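Local atomic coordinates of acyl-CoA dehydrogenase (PDB entry 3OWA), a protein that probably catalyses the FAD-dependent alpha,beta-dehydrogenation of acyl-CoA thioesters, the first oxidative step of fatty acid beta-oxidation. Residues E21-I24 and D25-F28; D32-S35 and E36-M39; K317-A320 and A321-V325; R512-K515 and A516-T520. All blocks are in the same frame, centred on the assembly; numbering follows the deposited sequence.

Contact 1. Residues E21-I24 and D25-F28; sequences EITI and DQVF
The side chain of Q26 turns back along its own chain and crosses that of T23 at about a right angle, with its amide oxygen laid against the T23 backbone. OE1 of Q26 takes the N-H of T23 at 2.7 Å, and this donor lies in the plane of the amide carbonyl. CG of Q26 sits beside its own backbone N (chi1 -59°) and the chain is extended beyond it, a shape that brings OE1 back to T23 rather than away from the turn. On the way CG passes the methyl of T23, with Q26 CG and T23 CG2 3.5 Å apart. The same methyl also meets CB of D25, so the side chains of Q26 and D25 both pack on T23 CG2. In return the backbone N of Q26 donates to T23 O at 2.7 Å, coming from well above that carbonyl's plane. This bond, spanning I24 and D25 in helical conformation, makes residues 23-26 a type I beta turn in the N-terminal segment that precedes helix 35-52. A weak bond of 3.4 Å from V27 N to I24 O continues it as a short 3-10 stretch. Just before the turn in sequence, I22 crosses Q26 at about a right angle, its CG2 lying 3.7 Å from Q26 OE1. That methyl touches V27 as well, with I22 CG2 and V27 CG1 4.0 Å apart, and both residues are buried, their side chains meeting R327 of helix 305-336. I24 instead sets its side chain against E514 and K518 of helix 490-520.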
# COMPACT_ATOMS: atom_id res chain seq x y z
N GLU A 21 -2.76 33.30 -10.64
CA GLU A 21 -1.83 33.40 -9.53
C GLU A 21 -2.65 33.61 -8.25
O GLU A 21 -2.85 34.75 -7.83
CB GLU A 21 -0.87 34.57 -9.79
CG GLU A 21 0.59 34.32 -9.42
CD GLU A 21 0.92 34.77 -8.01
OE1 GLU A 21 0.20 34.39 -7.05
OE2 GLU A 21 1.93 35.50 -7.84
N ILE A 22 -3.11 32.52 -7.64
CA ILE A 22 -3.95 32.60 -6.44
C ILE A 22 -3.19 33.20 -5.26
O ILE A 22 -2.02 32.93 -5.06
CB ILE A 22 -4.54 31.22 -6.04
CG1 ILE A 22 -5.21 30.52 -7.24
CG2 ILE A 22 -5.45 31.35 -4.80
CD1 ILE A 22 -6.44 31.20 -7.83
N THR A 23 -3.90 34.01 -4.47
CA THR A 23 -3.31 34.82 -3.44
C THR A 23 -3.71 34.30 -2.05
O THR A 23 -4.76 33.68 -1.91
CB THR A 23 -3.80 36.28 -3.65
OG1 THR A 23 -2.72 37.19 -3.39
CG2 THR A 23 -4.99 36.63 -2.80
N ILE A 24 -2.89 34.58 -1.02
CA ILE A 24 -3.21 34.12 0.36
C ILE A 24 -4.60 34.51 0.84
O ILE A 24 -5.23 33.78 1.61
CB ILE A 24 -2.17 34.55 1.44
CG1 ILE A 24 -1.83 36.04 1.35
CG2 ILE A 24 -0.92 33.71 1.33
CD1 ILE A 24 -1.21 36.59 2.61
N ASP A 25 -5.08 35.67 0.38
CA ASP A 25 -6.43 36.14 0.69
C ASP A 25 -7.53 35.30 0.04
O ASP A 25 -8.67 35.33 0.48
CB ASP A 25 -6.59 37.61 0.30
CG ASP A 25 -6.43 38.54 1.47
OD1 ASP A 25 -5.51 39.38 1.42
OD2 ASP A 25 -7.22 38.43 2.44
N GLN A 26 -7.18 34.54 -1.00
CA GLN A 26 -8.18 33.72 -1.70
C GLN A 26 -8.18 32.25 -1.25
O GLN A 26 -8.81 31.41 -1.90
CB GLN A 26 -7.97 33.80 -3.21
CG GLN A 26 -8.06 35.23 -3.79
CD GLN A 26 -7.47 35.26 -5.17
OE1 GLN A 26 -6.32 34.90 -5.35
NE2 GLN A 26 -8.27 35.64 -6.15
N VAL A 27 -7.48 31.95 -0.16
CA VAL A 27 -7.56 30.59 0.40
C VAL A 27 -8.01 30.58 1.85
O VAL A 27 -7.63 31.44 2.66
CB VAL A 27 -6.23 29.79 0.26
CG1 VAL A 27 -5.82 29.66 -1.20
CG2 VAL A 27 -5.12 30.42 1.08
N PHE A 28 -8.84 29.59 2.16
CA PHE A 28 -9.23 29.31 3.53
C PHE A 28 -8.29 28.23 4.11
O PHE A 28 -7.96 27.26 3.42
CB PHE A 28 -10.70 28.87 3.59
CG PHE A 28 -11.20 28.63 4.99
CD1 PHE A 28 -11.63 29.69 5.77
CD2 PHE A 28 -11.21 27.34 5.53
CE1 PHE A 28 -12.07 29.49 7.07
CE2 PHE A 28 -11.63 27.12 6.83
CZ PHE A 28 -12.08 28.21 7.60

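Contact 2. Residues D32-S35 and E36-M39; sequences DFSS and EHKM
ND1 of H37 accepts the backbone N-H of S34 at 2.9 Å, in a nearly straight bond (169° at the hydrogen) whose donor is tilted out of the imidazole plane. The return bond runs from H37 N to S34 OG, 3.1 Å long. For S34 OG to meet it, the hydroxyl occupies the position between its own backbone N and carbonyl carbon (chi1 70°), and this also places it over one face of the H37 ring, offset toward the rim. The imidazole is thus approached from two directions: the serine oxygen lies above it, while CA of F33 comes up at its edge, 3.5 Å from ND1. With S34 as N-cap and H37 three residues on, the reciprocal pair is a capping box, and it opens helix 35-52, the first long helix of the N-terminal acyl-CoA dehydrogenase domain. Since ND1 is the acceptor, NE2 is probably the protonated nitrogen, which suits its hydrogen bond to D94. S34 N and D94 thus satisfy both ring nitrogens of a buried residue, whose ring packs on V96, S97 and L100 of helix 95-105. F33 packs its CB 4.0 Å from H37 CB, while its ring meets that of Y326 in a T-shaped (edge-to-face) stack. Past the cap, K38 N reaches S34 O at 3.1 Å and the selenomethionine at position 39 gives its N-H to S35 O at 2.9 Å. The extended chain of K38 runs beside the same S34 carbonyl, with K38 CG 3.5 Å from S34 O.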
# COMPACT_ATOMS: atom_id res chain seq x y z
N ASP A 32 -7.74 29.91 9.91
CA ASP A 32 -8.94 30.73 9.80
C ASP A 32 -10.16 30.21 10.57
O ASP A 32 -11.21 30.84 10.54
CB ASP A 32 -9.27 30.90 8.31
CG ASP A 32 -8.14 31.58 7.52
OD1 ASP A 32 -7.57 32.56 8.06
OD2 ASP A 32 -7.80 31.15 6.40
N PHE A 33 -10.04 29.07 11.26
CA PHE A 33 -11.16 28.54 12.06
C PHE A 33 -11.56 29.58 13.11
O PHE A 33 -10.68 30.19 13.71
CB PHE A 33 -10.77 27.26 12.81
CG PHE A 33 -10.59 26.03 11.92
CD1 PHE A 33 -9.82 24.97 12.36
CD2 PHE A 33 -11.16 25.96 10.67
CE1 PHE A 33 -9.64 23.82 11.56
CE2 PHE A 33 -10.99 24.82 9.85
CZ PHE A 33 -10.23 23.76 10.32
N SER A 34 -12.86 29.75 13.35
CA SER A 34 -13.35 30.58 14.45
C SER A 34 -13.36 29.78 15.76
O SER A 34 -13.17 28.56 15.75
CB SER A 34 -14.78 31.01 14.14
OG SER A 34 -15.64 29.88 14.23
N SER A 35 -13.63 30.44 16.89
CA SER A 35 -13.87 29.74 18.16
C SER A 35 -15.08 28.78 18.08
O SER A 35 -15.08 27.75 18.76
CB SER A 35 -14.11 30.74 19.31
OG SER A 35 -12.96 31.57 19.49
N GLU A 36 -16.10 29.14 17.30
CA GLU A 36 -17.24 28.26 17.03
C GLU A 36 -16.84 26.93 16.36
O GLU A 36 -17.30 25.85 16.76
CB GLU A 36 -18.26 28.99 16.17
CG GLU A 36 -19.37 29.67 16.99
CD GLU A 36 -19.88 30.99 16.39
OE1 GLU A 36 -19.09 31.69 15.71
OE2 GLU A 36 -21.06 31.34 16.63
N HIS A 37 -16.00 27.03 15.33
CA HIS A 37 -15.49 25.86 14.62
C HIS A 37 -14.74 24.97 15.58
O HIS A 37 -14.94 23.75 15.60
CB HIS A 37 -14.59 26.27 13.46
CG HIS A 37 -15.28 27.08 12.40
ND1 HIS A 37 -14.65 28.11 11.71
CD2 HIS A 37 -16.53 27.00 11.89
CE1 HIS A 37 -15.49 28.62 10.84
NE2 HIS A 37 -16.64 27.97 10.92
N LYS A 38 -13.89 25.59 16.39
CA LYS A 38 -13.05 24.86 17.33
C LYS A 38 -13.87 24.19 18.42
O LYS A 38 -13.56 23.06 18.84
CB LYS A 38 -12.04 25.80 17.96
CG LYS A 38 -10.95 26.19 17.03
CD LYS A 38 -10.07 27.23 17.69
CE LYS A 38 -8.98 27.68 16.74
NZ LYS A 38 -8.12 28.70 17.44
N MSE A 39 -14.93 24.86 18.86
CA MSE A 39 -15.81 24.27 19.86
C MSE A 39 -16.57 23.07 19.31
O MSE A 39 -16.71 22.06 20.00
CB MSE A 39 -16.81 25.26 20.39
CG MSE A 39 -17.41 24.83 21.72
SE MSE A 39 -18.57 26.21 22.39
CE MSE A 39 -17.32 27.68 22.29

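Contact 3. Residues K317-A320 and A321-V325; sequences KTYA and AESSV
Four backbone bonds join K317-A320 to A321-V325 in regular alpha-helical i to i+4 register, from A321 N on K317 O through S324 N on A320 O. The turns lie in the middle of helix 305-336, one of the long buried helices of the first of the two C-terminal acyl-CoA dehydrogenase regions. Y319 O receives two donors from S323: its backbone N at 2.9 Å and its hydroxyl at 2.7 Å, arriving from opposite faces of the carbonyl plane. The hydroxyl gets there because OG lies beside the S323 backbone N (chi1 -50°), folded back over the preceding turn, and its approach is well above the plane rather than within it. Donating to Y319 O also leaves OG able to accept, and it does so from R512 NH1 of helix 490-520. The aromatic ring of Y319 adds a second meeting between the same two residues. With its CG anti to the backbone N (chi1 180°), the side chain projects outward from the helix and the ring presents one face to the serine hydroxyl, which sits over its centre. The phenol oxygen continues past this and hydrogen-bonds T513, while the ring itself meets Y531. E322 leaves the helix extended, and its buried carboxylate is shared out: OE1 receives R512 and the hydroxyl of Y595, and OE2 pairs with K281, so two cationic groups would favour the charged form. Within the turn the E322 chain begins against the T318 carbonyl, with E322 CB 3.3 Å from T318 O.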
# COMPACT_ATOMS: atom_id res chain seq x y z
N LYS A 317 3.01 14.92 4.09
CA LYS A 317 1.82 14.57 3.28
C LYS A 317 0.52 14.96 3.94
O LYS A 317 -0.35 15.49 3.27
CB LYS A 317 1.82 13.06 2.97
CG LYS A 317 3.01 12.64 2.10
CD LYS A 317 2.95 11.11 1.95
CE LYS A 317 4.19 10.55 1.27
NZ LYS A 317 4.25 11.00 -0.19
N THR A 318 0.38 14.71 5.24
CA THR A 318 -0.86 15.05 5.94
C THR A 318 -1.08 16.57 5.95
O THR A 318 -2.22 17.04 5.81
CB THR A 318 -0.81 14.55 7.40
OG1 THR A 318 -0.75 13.13 7.42
CG2 THR A 318 -2.07 15.00 8.22
N TYR A 319 -0.00 17.35 6.12
CA TYR A 319 -0.09 18.81 6.07
C TYR A 319 -0.58 19.19 4.68
O TYR A 319 -1.49 19.99 4.55
CB TYR A 319 1.28 19.47 6.31
CG TYR A 319 1.23 21.00 6.25
CD1 TYR A 319 0.67 21.74 7.30
CD2 TYR A 319 1.75 21.70 5.14
CE1 TYR A 319 0.62 23.15 7.24
CE2 TYR A 319 1.71 23.11 5.08
CZ TYR A 319 1.14 23.82 6.14
OH TYR A 319 1.10 25.19 6.09
N ALA A 320 -0.01 18.60 3.63
CA ALA A 320 -0.46 18.99 2.30
C ALA A 320 -1.92 18.60 2.07
O ALA A 320 -2.68 19.38 1.50
CB ALA A 320 0.46 18.45 1.19
N ALA A 321 -2.33 17.42 2.56
CA ALA A 321 -3.73 16.98 2.42
C ALA A 321 -4.70 17.87 3.20
O ALA A 321 -5.76 18.26 2.70
CB ALA A 321 -3.89 15.47 2.84
N GLU A 322 -4.36 18.15 4.46
CA GLU A 322 -5.19 18.98 5.29
C GLU A 322 -5.34 20.38 4.66
O GLU A 322 -6.45 20.91 4.60
CB GLU A 322 -4.59 19.13 6.69
CG GLU A 322 -5.41 20.02 7.61
CD GLU A 322 -4.67 20.37 8.90
OE1 GLU A 322 -3.43 20.63 8.88
OE2 GLU A 322 -5.36 20.39 9.94
N SER A 323 -4.23 20.96 4.19
CA SER A 323 -4.28 22.27 3.54
C SER A 323 -5.17 22.27 2.31
O SER A 323 -6.01 23.17 2.14
CB SER A 323 -2.88 22.77 3.17
OG SER A 323 -1.99 22.67 4.27
N SER A 324 -5.01 21.30 1.43
CA SER A 324 -5.77 21.34 0.20
C SER A 324 -7.28 20.99 0.39
O SER A 324 -8.14 21.52 -0.33
CB SER A 324 -5.11 20.46 -0.89
OG SER A 324 -5.06 19.11 -0.50
N VAL A 325 -7.59 20.15 1.37
CA VAL A 325 -9.00 19.81 1.65
C VAL A 325 -9.77 21.02 2.21
O VAL A 325 -10.88 21.30 1.76
CB VAL A 325 -9.16 18.55 2.56
CG1 VAL A 325 -10.59 18.29 2.87
CG2 VAL A 325 -8.61 17.31 1.86

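Contact 4. Residues R512-K515 and A516-T520; sequences RTEK and AIKTT
R512 passes its carbonyl to the next turn, where A516 N bonds to R512 O at 3.0 Å, while its extended side chain runs off the helix to E31. This is the first of the i to i+4 links described here in helix 490-520, part of the second C-terminal acyl-CoA dehydrogenase region, and the same i to i+4 spacing is used by a salt bridge between the side chains of E514 and K518. T513 then accepts I517 N on its carbonyl, close to the C=O direction. Its methyl also touches the I517 side chain, with T513 CG2 4.1 Å from I517 CD1, while its OG1 turns to Y319, T532 and A509 O. E514 carries the charged pair. Its chain is extended with CG anti to the backbone N (chi1 -168°), and K518, with CG beside its own backbone N (chi1 -49°), comes alongside it pointing the same way. The ends meet at 2.8 Å between E514 OE2 and K518 NZ, the ammonium arriving on the anti side of the carboxylate and only slightly out of its plane. The aliphatic parts are close too: E514 CG and K518 CE lie 3.6 Å apart. K515 bends its chain twice and directs NZ across to V27 O and D32, the latter a salt bridge to the N-terminal loop. Its carbonyl, meanwhile, receives a hydroxyl, with T519 OG1 donating to K515 O at 2.7 Å from above the carbonyl plane. At the next residue, A516 O accepts both T519 N, at 3.0 Å, and T520 N, at 2.7 Å.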
# COMPACT_ATOMS: atom_id res chain seq x y z
N ARG A 512 -0.92 28.36 2.40
CA ARG A 512 -1.24 28.27 3.83
C ARG A 512 -0.05 28.69 4.70
O ARG A 512 -0.22 29.40 5.70
CB ARG A 512 -1.71 26.85 4.22
CG ARG A 512 -1.92 26.68 5.70
CD ARG A 512 -2.34 25.28 6.03
NE ARG A 512 -2.53 25.15 7.46
CZ ARG A 512 -2.76 24.00 8.08
NH1 ARG A 512 -2.85 22.87 7.37
NH2 ARG A 512 -2.92 23.98 9.40
N THR A 513 1.14 28.25 4.31
CA THR A 513 2.34 28.59 5.06
C THR A 513 2.63 30.12 4.90
O THR A 513 2.94 30.81 5.87
CB THR A 513 3.54 27.71 4.63
OG1 THR A 513 3.18 26.31 4.74
CG2 THR A 513 4.78 28.03 5.46
N GLU A 514 2.50 30.62 3.68
CA GLU A 514 2.68 32.04 3.38
C GLU A 514 1.72 32.88 4.21
O GLU A 514 2.13 33.87 4.84
CB GLU A 514 2.43 32.27 1.89
CG GLU A 514 2.87 33.64 1.39
CD GLU A 514 2.47 33.90 -0.06
OE1 GLU A 514 2.49 32.93 -0.87
OE2 GLU A 514 2.14 35.07 -0.39
N LYS A 515 0.45 32.48 4.24
CA LYS A 515 -0.53 33.17 5.06
C LYS A 515 -0.17 33.17 6.56
O LYS A 515 -0.30 34.20 7.23
CB LYS A 515 -1.95 32.62 4.82
CG LYS A 515 -2.93 33.02 5.92
CD LYS A 515 -4.20 33.67 5.41
CE LYS A 515 -4.96 32.82 4.46
NZ LYS A 515 -6.38 33.27 4.48
N ALA A 516 0.29 32.03 7.06
CA ALA A 516 0.69 31.89 8.45
C ALA A 516 1.82 32.85 8.80
O ALA A 516 1.79 33.52 9.83
CB ALA A 516 1.10 30.49 8.75
N ILE A 517 2.81 32.91 7.92
CA ILE A 517 3.98 33.76 8.10
C ILE A 517 3.51 35.21 8.26
O ILE A 517 3.84 35.86 9.24
CB ILE A 517 5.01 33.55 6.96
CG1 ILE A 517 5.68 32.19 7.11
CG2 ILE A 517 6.09 34.70 6.94
CD1 ILE A 517 6.38 31.73 5.89
N LYS A 518 2.69 35.66 7.32
CA LYS A 518 2.18 37.02 7.29
C LYS A 518 1.25 37.29 8.44
O LYS A 518 0.99 38.45 8.76
CB LYS A 518 1.49 37.29 5.96
CG LYS A 518 2.41 36.85 4.81
CD LYS A 518 2.19 37.58 3.50
CE LYS A 518 3.22 37.07 2.49
NZ LYS A 518 2.85 37.31 1.06
N THR A 519 0.77 36.23 9.08
CA THR A 519 -0.15 36.35 10.21
C THR A 519 0.53 36.26 11.58
O THR A 519 0.20 37.04 12.49
CB THR A 519 -1.28 35.30 10.09
OG1 THR A 519 -2.01 35.56 8.88
CG2 THR A 519 -2.24 35.34 11.28
N THR A 520 1.47 35.33 11.74
CA THR A 520 2.05 35.00 13.06
C THR A 520 3.60 34.95 13.07
O THR A 520 4.21 34.67 14.10
CB THR A 520 1.41 33.68 13.61
OG1 THR A 520 -0.01 33.81 13.60
CG2 THR A 520 1.84 33.38 15.04

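How the contacts relate
The contacts follow one another along the chain: contact 1 in the N-terminal loop, contact 2 at the start of helix 35-52, contact 3 in helix 305-336 and contact 4 in helix 490-520. Contacts 1 and 4 have centres about 11 Å apart and contacts 3 and 4 about 15 Å; the centres of contacts 1 and 2 are about 20 Å apart, though F28 and F33 touch. Contact 4 touches the other three, so helix 490-520 has the N-terminal loop on it as well as helix 305-336. Contacts 2 and 3, with nearest atoms about 6 Å apart, do not meet. Polar bonds join the N-terminal loop to helix 490-520, which is in turn bonded to helix 305-336.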